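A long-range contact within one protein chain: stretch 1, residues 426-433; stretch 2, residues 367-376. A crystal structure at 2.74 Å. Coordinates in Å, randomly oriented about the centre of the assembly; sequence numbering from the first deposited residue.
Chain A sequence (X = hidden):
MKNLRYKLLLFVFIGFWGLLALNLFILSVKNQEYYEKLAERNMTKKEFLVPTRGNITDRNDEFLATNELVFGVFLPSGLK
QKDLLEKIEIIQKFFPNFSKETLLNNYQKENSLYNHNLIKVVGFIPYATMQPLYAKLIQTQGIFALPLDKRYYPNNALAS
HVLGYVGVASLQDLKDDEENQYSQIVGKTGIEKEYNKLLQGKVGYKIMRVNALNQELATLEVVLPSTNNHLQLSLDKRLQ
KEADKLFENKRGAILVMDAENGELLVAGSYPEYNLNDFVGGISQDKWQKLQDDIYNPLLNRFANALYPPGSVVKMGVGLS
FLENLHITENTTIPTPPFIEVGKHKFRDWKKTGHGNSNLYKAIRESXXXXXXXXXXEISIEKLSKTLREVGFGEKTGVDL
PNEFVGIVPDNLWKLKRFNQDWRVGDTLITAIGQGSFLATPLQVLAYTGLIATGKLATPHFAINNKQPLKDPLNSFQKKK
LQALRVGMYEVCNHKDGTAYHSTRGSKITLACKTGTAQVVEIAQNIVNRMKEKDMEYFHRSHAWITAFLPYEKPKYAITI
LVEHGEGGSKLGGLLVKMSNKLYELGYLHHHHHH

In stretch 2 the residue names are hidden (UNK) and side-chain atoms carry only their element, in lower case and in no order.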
# COMPACT_ATOMS: atom_id res chain seq x y z
N ASP A 426 -29.50 37.13 30.02
CA ASP A 426 -28.41 36.49 29.26
C ASP A 426 -27.41 35.81 30.19
O ASP A 426 -26.98 34.68 29.93
CB ASP A 426 -27.70 37.53 28.38
CG ASP A 426 -28.66 38.33 27.51
OD1 ASP A 426 -29.84 37.94 27.36
OD2 ASP A 426 -28.25 39.38 26.98
N THR A 427 -27.03 36.50 31.26
CA THR A 427 -26.18 35.93 32.30
C THR A 427 -26.80 34.66 32.86
O THR A 427 -26.11 33.67 33.11
CB THR A 427 -25.97 36.91 33.47
OG1 THR A 427 -25.48 38.16 32.98
CG2 THR A 427 -24.99 36.36 34.45
N LEU A 428 -28.12 34.68 33.05
CA LEU A 428 -28.83 33.59 33.69
C LEU A 428 -28.98 32.38 32.81
O LEU A 428 -28.75 31.26 33.26
CB LEU A 428 -30.21 34.04 34.14
CG LEU A 428 -30.22 35.11 35.22
CD1 LEU A 428 -31.66 35.40 35.62
CD2 LEU A 428 -29.41 34.67 36.41
N ILE A 429 -29.39 32.58 31.56
CA ILE A 429 -29.53 31.44 30.64
C ILE A 429 -28.16 30.83 30.30
O ILE A 429 -28.05 29.62 30.06
CB ILE A 429 -30.32 31.81 29.37
CG1 ILE A 429 -30.73 30.53 28.62
CG2 ILE A 429 -29.49 32.70 28.46
CD1 ILE A 429 -31.84 30.71 27.60
N THR A 430 -27.13 31.67 30.30
CA THR A 430 -25.76 31.21 30.07
C THR A 430 -25.25 30.41 31.26
O THR A 430 -24.51 29.44 31.07
CB THR A 430 -24.83 32.40 29.74
OG1 THR A 430 -25.32 33.07 28.57
CG2 THR A 430 -23.38 31.92 29.50
N ALA A 431 -25.64 30.78 32.47
CA ALA A 431 -25.20 30.05 33.68
C ALA A 431 -25.74 28.62 33.75
O ALA A 431 -25.33 27.86 34.62
CB ALA A 431 -25.57 30.82 34.94
N ILE A 432 -26.66 28.26 32.87
CA ILE A 432 -27.09 26.87 32.71
C ILE A 432 -26.76 26.29 31.33
O ILE A 432 -27.37 25.31 30.88
CB ILE A 432 -28.60 26.69 32.98
CG1 ILE A 432 -29.45 27.48 31.96
CG2 ILE A 432 -28.94 27.12 34.39
CD1 ILE A 432 -30.83 26.90 31.74
N GLY A 433 -25.80 26.92 30.66
CA GLY A 433 -25.28 26.41 29.39
C GLY A 433 -26.22 26.42 28.20
O GLY A 433 -26.25 25.46 27.42
N UNK A 367 -30.00 21.01 39.12
CA UNK A 367 -30.93 22.07 39.54
C UNK A 367 -30.59 23.40 38.88
O UNK A 367 -29.42 23.78 38.81
c UNK A 367 -30.92 22.28 41.07
c UNK A 367 -31.84 23.42 41.47
c UNK A 367 -31.36 21.02 41.78
N UNK A 368 -31.62 24.10 38.41
CA UNK A 368 -31.44 25.31 37.62
C UNK A 368 -31.42 26.56 38.50
O UNK A 368 -30.61 27.46 38.26
o UNK A 368 -31.24 23.93 35.14
o UNK A 368 -33.35 24.01 34.76
c UNK A 368 -32.54 25.40 36.55
c UNK A 368 -32.36 24.37 35.41
N UNK A 369 -32.29 26.63 39.50
CA UNK A 369 -32.50 27.88 40.25
C UNK A 369 -31.29 28.33 41.09
O UNK A 369 -31.05 29.53 41.22
c UNK A 369 -35.01 27.81 40.25
c UNK A 369 -33.77 27.84 41.13
c UNK A 369 -33.84 29.04 42.07
N UNK A 370 -30.55 27.38 41.66
CA UNK A 370 -29.34 27.72 42.41
C UNK A 370 -28.45 28.64 41.57
O UNK A 370 -27.90 29.63 42.07
c UNK A 370 -27.17 26.85 44.88
c UNK A 370 -24.84 26.97 43.39
c UNK A 370 -27.25 26.70 43.50
c UNK A 370 -24.78 27.10 44.77
c UNK A 370 -25.95 27.04 45.52
c UNK A 370 -26.06 26.78 42.77
c UNK A 370 -28.58 26.46 42.80
o UNK A 370 -23.56 27.30 45.40
N UNK A 371 -28.34 28.31 40.28
CA UNK A 371 -27.48 29.03 39.33
C UNK A 371 -28.17 30.28 38.83
O UNK A 371 -27.51 31.29 38.60
c UNK A 371 -26.22 24.58 39.16
c UNK A 371 -27.07 28.12 38.16
c UNK A 371 -24.24 25.88 39.31
c UNK A 371 -24.88 24.68 39.45
c UNK A 371 -26.30 26.90 38.59
c UNK A 371 -26.93 25.68 38.74
c UNK A 371 -24.95 26.99 38.89
N UNK A 372 -29.48 30.23 38.68
CA UNK A 372 -30.24 31.45 38.39
C UNK A 372 -29.99 32.52 39.47
O UNK A 372 -29.72 33.68 39.16
c UNK A 372 -33.70 28.82 35.99
c UNK A 372 -32.20 30.41 37.04
c UNK A 372 -31.61 30.62 35.80
c UNK A 372 -31.75 31.17 38.28
c UNK A 372 -33.27 29.51 37.11
o UNK A 372 -33.51 28.35 33.67
c UNK A 372 -32.03 29.93 34.67
c UNK A 372 -33.08 29.04 34.78
N UNK A 373 -30.09 32.12 40.73
CA UNK A 373 -30.01 33.07 41.85
C UNK A 373 -28.63 33.71 41.99
O UNK A 373 -28.53 34.94 42.05
c UNK A 373 -33.76 31.82 44.98
n UNK A 373 -34.10 31.21 46.30
c UNK A 373 -32.26 31.86 44.74
c UNK A 373 -31.92 32.44 43.39
c UNK A 373 -30.42 32.40 43.16
N UNK A 374 -27.58 32.90 42.05
CA UNK A 374 -26.22 33.45 42.19
C UNK A 374 -25.77 34.13 40.89
O UNK A 374 -24.87 34.97 40.91
c UNK A 374 -25.04 32.43 46.45
c UNK A 374 -25.37 31.99 44.09
c UNK A 374 -26.02 30.80 44.44
c UNK A 374 -24.88 32.80 45.12
c UNK A 374 -25.68 31.24 46.78
c UNK A 374 -25.22 32.38 42.64
c UNK A 374 -26.17 30.42 45.77
N UNK A 375 -26.42 33.76 39.79
CA UNK A 375 -26.16 34.37 38.48
C UNK A 375 -26.56 35.83 38.46
O UNK A 375 -25.96 36.63 37.73
N UNK A 376 -27.57 36.17 39.26
CA UNK A 376 -27.98 37.57 39.47
C UNK A 376 -26.84 38.41 40.07
O UNK A 376 -26.68 39.60 39.74
c UNK A 376 -30.50 37.05 39.83
c UNK A 376 -31.53 36.87 40.93
c UNK A 376 -31.06 37.92 38.71
c UNK A 376 -29.21 37.65 40.38

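Position 367 has three side-chain carbons, one carrying the other two. The CA-to-CB bond points away from stretch 1, and the side chain touches nothing there. This branching at the first carbon is Val367.

Position 368 has two carbons, the second carrying two oxygens. One of the oxygens comes near the Ile432 side chain. That is a short carboxylate, Asp368. Its OD1 lies 4.0 Å from Ile432 CG2, a simple packing contact. OD1 is hydrogen-bonded elsewhere in the structure.

Position 369 again has three carbons, forked at the first. The CA-to-CB bond points away, and the side chain touches nothing on stretch 1. It is Val369.

Position 370 has one carbon, then a six-carbon ring bearing one oxygen. It stays out of reach of stretch 1. The ring with its hydroxyl marks Tyr370.

Position 371 has one carbon and a six-carbon ring with no oxygen. The CA-to-CB bond points toward stretch 1, but the end of the side chain leads away. The first carbon meets Ala431 and Ile432. It is Phe371. Its CB is 4.0 Å from Ala431 O and 4.3 Å from Ile432 CG2; Ala431 O also lies obliquely to the ring.

Position 372 has one carbon and a six-carbon ring bearing one oxygen. CA-to-CB points sideways, but the end comes nearer. The ring packs on Leu428, and the oxygen approaches Ile432. It is Tyr372. Tyr372 CD1 lies 4.1 Å from Leu428 CB, and Tyr372 OH lies 3.6 Å from Ile432 CD1. The hydroxyl is hydrogen-bonded elsewhere.

Position 373 has four carbons in a row ending in nitrogen. The CA-to-CB bond points away, and the side chain touches nothing on stretch 1. This is Lys373, an extended chain.

Position 374 has one carbon and a bare six-carbon ring. The CA-to-CB bond points away, and the ring touches nothing on stretch 1. It is Phe374.

Position 375 has no side-chain atoms. Its backbone meets Thr427 and Leu428. It is Gly375. Its O lies 3.4 Å from Thr427 CG2, and its C lies 3.7 Å from Leu428 CD2. An ideal CB here would sit 2.9 Å from Leu428 CD2, a clash, so the bare backbone makes room for the leucine.

Position 376 has four carbons, forked at the second. CA-to-CB points away, yet the end comes nearer, to Leu428. It is Leu376. Leu376 CD2 is 4.0 Å from Leu428 CD1.

The contact works by packing, with no hydrogen bond across it. The two helices run roughly antiparallel, at 146°, with their axes 8.7 Å apart at closest approach. Leu428 has the largest covered area and reaches between Tyr372, Gly375 and Leu376. Its CD2 comes within 2.9 Å of Tyr372 O, a very tight approach. Farther along stretch 1, a type I turn from Thr430 to Gly433 includes Ala431 and Ile432. Both pack against Phe371, and Ile432 also meets Asp368 and Tyr372.

Stretch 2, residues 367-376: VDVYFYKFGL
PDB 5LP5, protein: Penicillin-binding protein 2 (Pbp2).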